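Long-range contact in kcn28 (Kitasatospora, PDB 6J31), which is probably a glycosyltransferase-like protein of the GT-B fold, built from two Rossmann-like domains with parallel sheets: residues E97-V108 / W120-P129. Numbering follows the deposited sequence.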
ATOM      1  N   GLU A  97     -20.306  -4.755  20.635  1.00 35.40           N
ATOM      2  CA  GLU A  97     -21.183  -5.779  21.205  1.00 39.58           C
ATOM      3  C   GLU A  97     -22.643  -5.360  21.160  1.00 40.97           C
ATOM      4  O   GLU A  97     -23.520  -6.160  20.810  1.00 39.33           O
ATOM      5  CB  GLU A  97     -20.773  -6.068  22.647  1.00 42.46           C
ATOM      6  CG  GLU A  97     -21.706  -7.007  23.390  1.00 44.12           C
ATOM      7  CD  GLU A  97     -21.646  -8.428  22.869  1.00 45.33           C
ATOM      8  OE1 GLU A  97     -20.526  -8.968  22.744  1.00 44.90           O
ATOM      9  OE2 GLU A  97     -22.719  -9.008  22.599  1.00 46.29           O
ATOM     10  N   GLU A  98     -22.922  -4.111  21.515  1.00 43.84           N
ATOM     11  CA  GLU A  98     -24.272  -3.582  21.594  1.00 47.57           C
ATOM     12  C   GLU A  98     -24.623  -2.724  20.385  1.00 43.86           C
ATOM     13  O   GLU A  98     -25.697  -2.116  20.359  1.00 40.95           O
ATOM     14  CB  GLU A  98     -24.398  -2.742  22.868  1.00 55.71           C
ATOM     15  CG  GLU A  98     -23.966  -3.457  24.153  1.00 63.45           C
ATOM     16  CD  GLU A  98     -25.101  -4.081  24.934  1.00 71.50           C
ATOM     17  OE1 GLU A  98     -25.420  -5.267  24.699  1.00 75.60           O
ATOM     18  OE2 GLU A  98     -25.659  -3.379  25.804  1.00 74.45           O
ATOM     19  N   ASP A  99     -23.729  -2.636  19.403  1.00 43.96           N
ATOM     20  CA  ASP A  99     -23.899  -1.784  18.230  1.00 42.93           C
ATOM     21  C   ASP A  99     -23.391  -2.517  16.992  1.00 38.45           C
ATOM     22  O   ASP A  99     -22.559  -2.011  16.236  1.00 36.45           O
ATOM     23  CB  ASP A  99     -23.160  -0.461  18.429  1.00 47.00           C
ATOM     24  CG  ASP A  99     -23.725   0.661  17.585  1.00 50.14           C
ATOM     25  OD1 ASP A  99     -24.769   0.457  16.933  1.00 53.24           O
ATOM     26  OD2 ASP A  99     -23.119   1.752  17.572  1.00 53.91           O
ATOM     27  N   ARG A 100     -23.889  -3.729  16.777  1.00 35.10           N
ATOM     28  CA  ARG A 100     -23.309  -4.592  15.759  1.00 33.93           C
ATOM     29  C   ARG A 100     -23.598  -4.060  14.356  1.00 32.93           C
ATOM     30  O   ARG A 100     -24.725  -3.656  14.060  1.00 34.50           O
ATOM     31  CB  ARG A 100     -23.839  -6.012  15.912  1.00 33.20           C
ATOM     32  CG  ARG A 100     -23.526  -6.600  17.272  1.00 31.21           C
ATOM     33  CD  ARG A 100     -23.968  -8.039  17.368  1.00 33.58           C
ATOM     34  NE  ARG A 100     -23.614  -8.626  18.653  1.00 35.18           N
ATOM     35  CZ  ARG A 100     -23.722  -9.918  18.932  1.00 37.77           C
ATOM     36  NH1 ARG A 100     -24.161 -10.760  18.008  1.00 39.90           N
ATOM     37  NH2 ARG A 100     -23.381 -10.371  20.130  1.00 38.34           N
ATOM     38  N   PRO A 101     -22.608  -4.066  13.472  1.00 31.43           N
ATOM     39  CA  PRO A 101     -22.806  -3.513  12.129  1.00 32.47           C
ATOM     40  C   PRO A 101     -23.438  -4.526  11.185  1.00 31.93           C
ATOM     41  O   PRO A 101     -23.523  -5.723  11.471  1.00 31.64           O
ATOM     42  CB  PRO A 101     -21.381  -3.165  11.691  1.00 32.19           C
ATOM     43  CG  PRO A 101     -20.557  -4.242  12.338  1.00 31.78           C
ATOM     44  CD  PRO A 101     -21.222  -4.520  13.680  1.00 30.69           C
ATOM     45  N   ASP A 102     -23.925  -4.005  10.056  1.00 31.94           N
ATOM     46  CA  ASP A 102     -24.467  -4.863   9.008  1.00 35.47           C
ATOM     47  C   ASP A 102     -23.369  -5.589   8.243  1.00 34.62           C
ATOM     48  O   ASP A 102     -23.604  -6.677   7.707  1.00 33.91           O
ATOM     49  CB  ASP A 102     -25.333  -4.042   8.056  1.00 39.81           C
ATOM     50  CG  ASP A 102     -26.574  -3.508   8.730  1.00 44.48           C
ATOM     51  OD1 ASP A 102     -27.293  -4.322   9.346  1.00 49.45           O
ATOM     52  OD2 ASP A 102     -26.828  -2.287   8.652  1.00 45.19           O
ATOM     53  N   VAL A 103     -22.180  -4.997   8.160  1.00 33.64           N
ATOM     54  CA  VAL A 103     -21.057  -5.624   7.481  1.00 32.34           C
ATOM     55  C   VAL A 103     -19.773  -5.090   8.098  1.00 32.33           C
ATOM     56  O   VAL A 103     -19.701  -3.937   8.531  1.00 32.24           O
ATOM     57  CB  VAL A 103     -21.116  -5.375   5.954  1.00 31.78           C
ATOM     58  CG1 VAL A 103     -21.087  -3.890   5.655  1.00 31.22           C
ATOM     59  CG2 VAL A 103     -19.980  -6.090   5.242  1.00 25.31           C
ATOM     60  N   PHE A 104     -18.759  -5.948   8.144  1.00 30.46           N
ATOM     61  CA  PHE A 104     -17.422  -5.585   8.593  1.00 29.50           C
ATOM     62  C   PHE A 104     -16.513  -5.450   7.378  1.00 30.29           C
ATOM     63  O   PHE A 104     -16.343  -6.409   6.620  1.00 31.98           O
ATOM     64  CB  PHE A 104     -16.852  -6.639   9.544  1.00 30.50           C
ATOM     65  CG  PHE A 104     -17.160  -6.394  10.985  1.00 31.27           C
ATOM     66  CD1 PHE A 104     -16.545  -5.358  11.670  1.00 30.21           C
ATOM     67  CD2 PHE A 104     -18.047  -7.212  11.667  1.00 32.88           C
ATOM     68  CE1 PHE A 104     -16.818  -5.132  13.005  1.00 30.31           C
ATOM     69  CE2 PHE A 104     -18.322  -6.992  13.008  1.00 33.01           C
ATOM     70  CZ  PHE A 104     -17.707  -5.950  13.673  1.00 31.17           C
ATOM     71  N   LEU A 105     -15.942  -4.265   7.193  1.00 30.40           N
ATOM     72  CA  LEU A 105     -14.868  -4.045   6.233  1.00 28.62           C
ATOM     73  C   LEU A 105     -13.561  -4.017   7.008  1.00 28.64           C
ATOM     74  O   LEU A 105     -13.479  -3.363   8.051  1.00 31.83           O
ATOM     75  CB  LEU A 105     -15.044  -2.724   5.479  1.00 28.08           C
ATOM     76  CG  LEU A 105     -16.355  -2.426   4.755  1.00 26.54           C
ATOM     77  CD1 LEU A 105     -16.223  -1.120   3.963  1.00 26.20           C
ATOM     78  CD2 LEU A 105     -16.796  -3.580   3.865  1.00 24.96           C
ATOM     79  N   TYR A 106     -12.547  -4.725   6.519  1.00 26.43           N
ATOM     80  CA  TYR A 106     -11.298  -4.778   7.264  1.00 26.33           C
ATOM     81  C   TYR A 106     -10.088  -4.812   6.342  1.00 27.24           C
ATOM     82  O   TYR A 106     -10.060  -5.548   5.355  1.00 28.68           O
ATOM     83  CB  TYR A 106     -11.277  -5.992   8.207  1.00 24.83           C
ATOM     84  CG  TYR A 106     -11.304  -7.334   7.509  1.00 25.44           C
ATOM     85  CD1 TYR A 106     -12.493  -7.875   7.034  1.00 24.97           C
ATOM     86  CD2 TYR A 106     -10.136  -8.071   7.348  1.00 24.96           C
ATOM     87  CE1 TYR A 106     -12.510  -9.108   6.401  1.00 25.10           C
ATOM     88  CE2 TYR A 106     -10.147  -9.294   6.721  1.00 25.08           C
ATOM     89  CZ  TYR A 106     -11.331  -9.808   6.246  1.00 25.16           C
ATOM     90  OH  TYR A 106     -11.322 -11.030   5.625  1.00 25.99           O
ATOM     91  N   ASP A 107      -9.074  -4.035   6.706  1.00 29.02           N
ATOM     92  CA  ASP A 107      -7.777  -4.106   6.060  1.00 30.43           C
ATOM     93  C   ASP A 107      -7.161  -5.489   6.284  1.00 29.23           C
ATOM     94  O   ASP A 107      -7.570  -6.235   7.175  1.00 28.58           O
ATOM     95  CB  ASP A 107      -6.871  -3.012   6.624  1.00 33.54           C
ATOM     96  CG  ASP A 107      -5.453  -3.117   6.132  1.00 34.50           C
ATOM     97  OD1 ASP A 107      -5.183  -2.686   4.994  1.00 37.38           O
ATOM     98  OD2 ASP A 107      -4.621  -3.682   6.871  1.00 33.56           O
ATOM     99  N   VAL A 108      -6.162  -5.824   5.456  1.00 30.60           N
ATOM    100  CA  VAL A 108      -5.528  -7.143   5.515  1.00 32.68           C
ATOM    101  C   VAL A 108      -5.013  -7.443   6.918  1.00 31.47           C
ATOM    102  O   VAL A 108      -5.100  -8.579   7.396  1.00 31.02           O
ATOM    103  CB  VAL A 108      -4.386  -7.237   4.483  1.00 33.94           C
ATOM    104  CG1 VAL A 108      -3.791  -8.644   4.459  1.00 34.16           C
ATOM    105  CG2 VAL A 108      -4.874  -6.862   3.117  1.00 37.07           C
ATOM    106  N   TRP A 120     -20.513 -13.481  15.085  1.00 32.94           N
ATOM    107  CA  TRP A 120     -21.817 -12.833  15.109  1.00 31.48           C
ATOM    108  C   TRP A 120     -22.646 -13.082  13.858  1.00 32.95           C
ATOM    109  O   TRP A 120     -23.729 -12.504  13.727  1.00 31.99           O
ATOM    110  CB  TRP A 120     -21.652 -11.327  15.318  1.00 30.36           C
ATOM    111  CG  TRP A 120     -21.104 -10.947  16.650  1.00 30.75           C
ATOM    112  CD1 TRP A 120     -21.006 -11.741  17.757  1.00 29.04           C
ATOM    113  CD2 TRP A 120     -20.625  -9.656  17.039  1.00 30.16           C
ATOM    114  NE1 TRP A 120     -20.476 -11.027  18.805  1.00 28.94           N
ATOM    115  CE2 TRP A 120     -20.238  -9.743  18.390  1.00 29.74           C
ATOM    116  CE3 TRP A 120     -20.479  -8.437  16.372  1.00 29.49           C
ATOM    117  CZ2 TRP A 120     -19.715  -8.655  19.086  1.00 29.11           C
ATOM    118  CZ3 TRP A 120     -19.955  -7.361  17.064  1.00 29.69           C
ATOM    119  CH2 TRP A 120     -19.578  -7.476  18.405  1.00 29.69           C
ATOM    120  N   GLY A 121     -22.175 -13.932  12.952  1.00 35.85           N
ATOM    121  CA  GLY A 121     -22.904 -14.185  11.718  1.00 36.37           C
ATOM    122  C   GLY A 121     -23.105 -12.948  10.871  1.00 37.08           C
ATOM    123  O   GLY A 121     -24.173 -12.770  10.271  1.00 37.51           O
ATOM    124  N   ILE A 122     -22.088 -12.096  10.794  1.00 34.57           N
ATOM    125  CA  ILE A 122     -22.153 -10.862  10.018  1.00 32.57           C
ATOM    126  C   ILE A 122     -21.219 -11.039   8.826  1.00 30.94           C
ATOM    127  O   ILE A 122     -20.122 -11.594   8.986  1.00 33.39           O
ATOM    128  CB  ILE A 122     -21.771  -9.647  10.884  1.00 31.51           C
ATOM    129  CG1 ILE A 122     -22.675  -9.570  12.114  1.00 33.48           C
ATOM    130  CG2 ILE A 122     -21.888  -8.344  10.110  1.00 29.93           C
ATOM    131  CD1 ILE A 122     -22.316  -8.457  13.068  1.00 33.66           C
ATOM    132  N   PRO A 123     -21.613 -10.626   7.622  1.00 28.48           N
ATOM    133  CA  PRO A 123     -20.698 -10.715   6.477  1.00 28.03           C
ATOM    134  C   PRO A 123     -19.521  -9.760   6.631  1.00 29.95           C
ATOM    135  O   PRO A 123     -19.630  -8.693   7.240  1.00 31.69           O
ATOM    136  CB  PRO A 123     -21.575 -10.338   5.275  1.00 28.13           C
ATOM    137  CG  PRO A 123     -22.767  -9.645   5.848  1.00 30.34           C
ATOM    138  CD  PRO A 123     -22.957 -10.162   7.243  1.00 29.27           C
ATOM    139  N   SER A 124     -18.373 -10.179   6.089  1.00 27.57           N
ATOM    140  CA  SER A 124     -17.138  -9.411   6.123  1.00 27.48           C
ATOM    141  C   SER A 124     -16.526  -9.324   4.727  1.00 27.82           C
ATOM    142  O   SER A 124     -16.678 -10.232   3.905  1.00 28.20           O
ATOM    143  CB  SER A 124     -16.126 -10.032   7.096  1.00 29.09           C
ATOM    144  OG  SER A 124     -15.644 -11.275   6.614  1.00 29.95           O
ATOM    145  N   ILE A 125     -15.856  -8.203   4.460  1.00 27.92           N
ATOM    146  CA  ILE A 125     -15.170  -7.958   3.193  1.00 27.87           C
ATOM    147  C   ILE A 125     -13.772  -7.444   3.493  1.00 26.70           C
ATOM    148  O   ILE A 125     -13.618  -6.423   4.172  1.00 26.19           O
ATOM    149  CB  ILE A 125     -15.920  -6.950   2.306  1.00 27.58           C
ATOM    150  CG1 ILE A 125     -17.364  -7.389   2.078  1.00 25.31           C
ATOM    151  CG2 ILE A 125     -15.183  -6.759   0.982  1.00 25.19           C
ATOM    152  CD1 ILE A 125     -18.221  -6.317   1.471  1.00 25.32           C
ATOM    153  N   GLN A 126     -12.759  -8.123   2.968  1.00 26.50           N
ATOM    154  CA  GLN A 126     -11.392  -7.649   3.117  1.00 29.79           C
ATOM    155  C   GLN A 126     -11.122  -6.498   2.155  1.00 31.04           C
ATOM    156  O   GLN A 126     -11.582  -6.506   1.008  1.00 32.84           O
ATOM    157  CB  GLN A 126     -10.404  -8.782   2.856  1.00 31.62           C
ATOM    158  CG  GLN A 126      -8.948  -8.384   3.005  1.00 31.31           C
ATOM    159  CD  GLN A 126      -8.021  -9.331   2.267  1.00 32.02           C
ATOM    160  OE1 GLN A 126      -8.023  -9.379   1.035  1.00 32.88           O
ATOM    161  NE2 GLN A 126      -7.248 -10.110   3.012  1.00 31.01           N
ATOM    162  N   ILE A 127     -10.391  -5.496   2.635  1.00 30.61           N
ATOM    163  CA  ILE A 127      -9.918  -4.384   1.819  1.00 31.44           C
ATOM    164  C   ILE A 127      -8.402  -4.510   1.744  1.00 34.47           C
ATOM    165  O   ILE A 127      -7.701  -4.231   2.723  1.00 39.97           O
ATOM    166  CB  ILE A 127     -10.336  -3.025   2.398  1.00 30.50           C
ATOM    167  CG1 ILE A 127     -11.823  -3.027   2.761  1.00 31.17           C
ATOM    168  CG2 ILE A 127     -10.043  -1.902   1.404  1.00 25.89           C
ATOM    169  CD1 ILE A 127     -12.755  -3.037   1.561  1.00 30.59           C
ATOM    170  N   SER A 128      -7.887  -4.944   0.592  1.00 32.17           N
ATOM    171  CA  SER A 128      -6.456  -5.193   0.442  1.00 30.70           C
ATOM    172  C   SER A 128      -5.784  -4.006  -0.224  1.00 28.57           C
ATOM    173  O   SER A 128      -6.136  -3.670  -1.366  1.00 27.32           O
ATOM    174  CB  SER A 128      -6.213  -6.455  -0.373  1.00 31.85           C
ATOM    175  OG  SER A 128      -4.826  -6.618  -0.614  1.00 32.77           O
ATOM    176  N   PRO A 129      -4.813  -3.353   0.426  1.00 29.70           N
ATOM    177  CA  PRO A 129      -4.159  -2.191  -0.195  1.00 29.44           C
ATOM    178  C   PRO A 129      -3.100  -2.537  -1.225  1.00 31.31           C
ATOM    179  O   PRO A 129      -2.625  -1.633  -1.926  1.00 33.79           O
ATOM    180  CB  PRO A 129      -3.528  -1.480   1.007  1.00 28.80           C
ATOM    181  CG  PRO A 129      -3.190  -2.600   1.936  1.00 27.87           C
ATOM    182  CD  PRO A 129      -4.325  -3.593   1.796  1.00 28.20           C
TER
HETATM  183  O   HOH W   1     -19.855 -11.172  21.737  1.00 44.37           O
HETATM  184  O   HOH W   2     -24.971 -10.636  15.554  1.00 35.18           O
HETATM  185  O   HOH W   3     -13.785 -12.103   4.668  1.00 34.48           O
HETATM  186  O   HOH W   4      -6.630  -1.270   3.386  1.00 31.21           O
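Arg100 lies flat on the indole of Trp120, pairing the loop that enters strand 103-107 with the end of helix 112-120, whose beta-alpha-beta crossover leads into the parallel neighbour 124-128 in the seven-stranded Rossmann-like sheet. The guanidinium and indole planes differ by 7°, and Arg100 CZ sits 3.3 Å from the centroid of the Trp120 five-membered ring, a cation-pi stack. A chain extended from CG to NE lays the arginine along the indole, its CD over the six-membered ring. Glu97 fixes the rotation of the guanidinium: OE2 takes Arg100 NH2 in a salt bridge of 2.9 Å, and the main-chain O of Glu97 accepts from Arg100 NE. One water joins Glu97 OE1 to Trp120 NE1 in the indole plane; another links Arg100 NH1 to Trp120 O.

Farther along, Ile122 puts CG2 against the carbonyl oxygens of Pro101 and Asp102. Four backbone hydrogen bonds, from Phe104 N to Pro123 O through Ile127 N to Tyr106 O, tie the two segments. Leu105 and Ile125 run side by side on one face of the sheet, with Leu105 CD2 3.8 Å from Ile125 CB. On the opposite face, with CG between the backbone N and the carbonyl carbon (chi1 64°), the Tyr106 ring reaches across the neighbouring strand, where Gln126 CA makes a CH-pi contact over it. At the C-terminal ends, Val108, which also touches the bound BG9, rests CG2 3.6 Å from Pro129 CD. Asp107 bonds Leu109 N through OD2 and His17 ND1 through OD1, while a water donates to both Asp107 OD1 and Ile127 O.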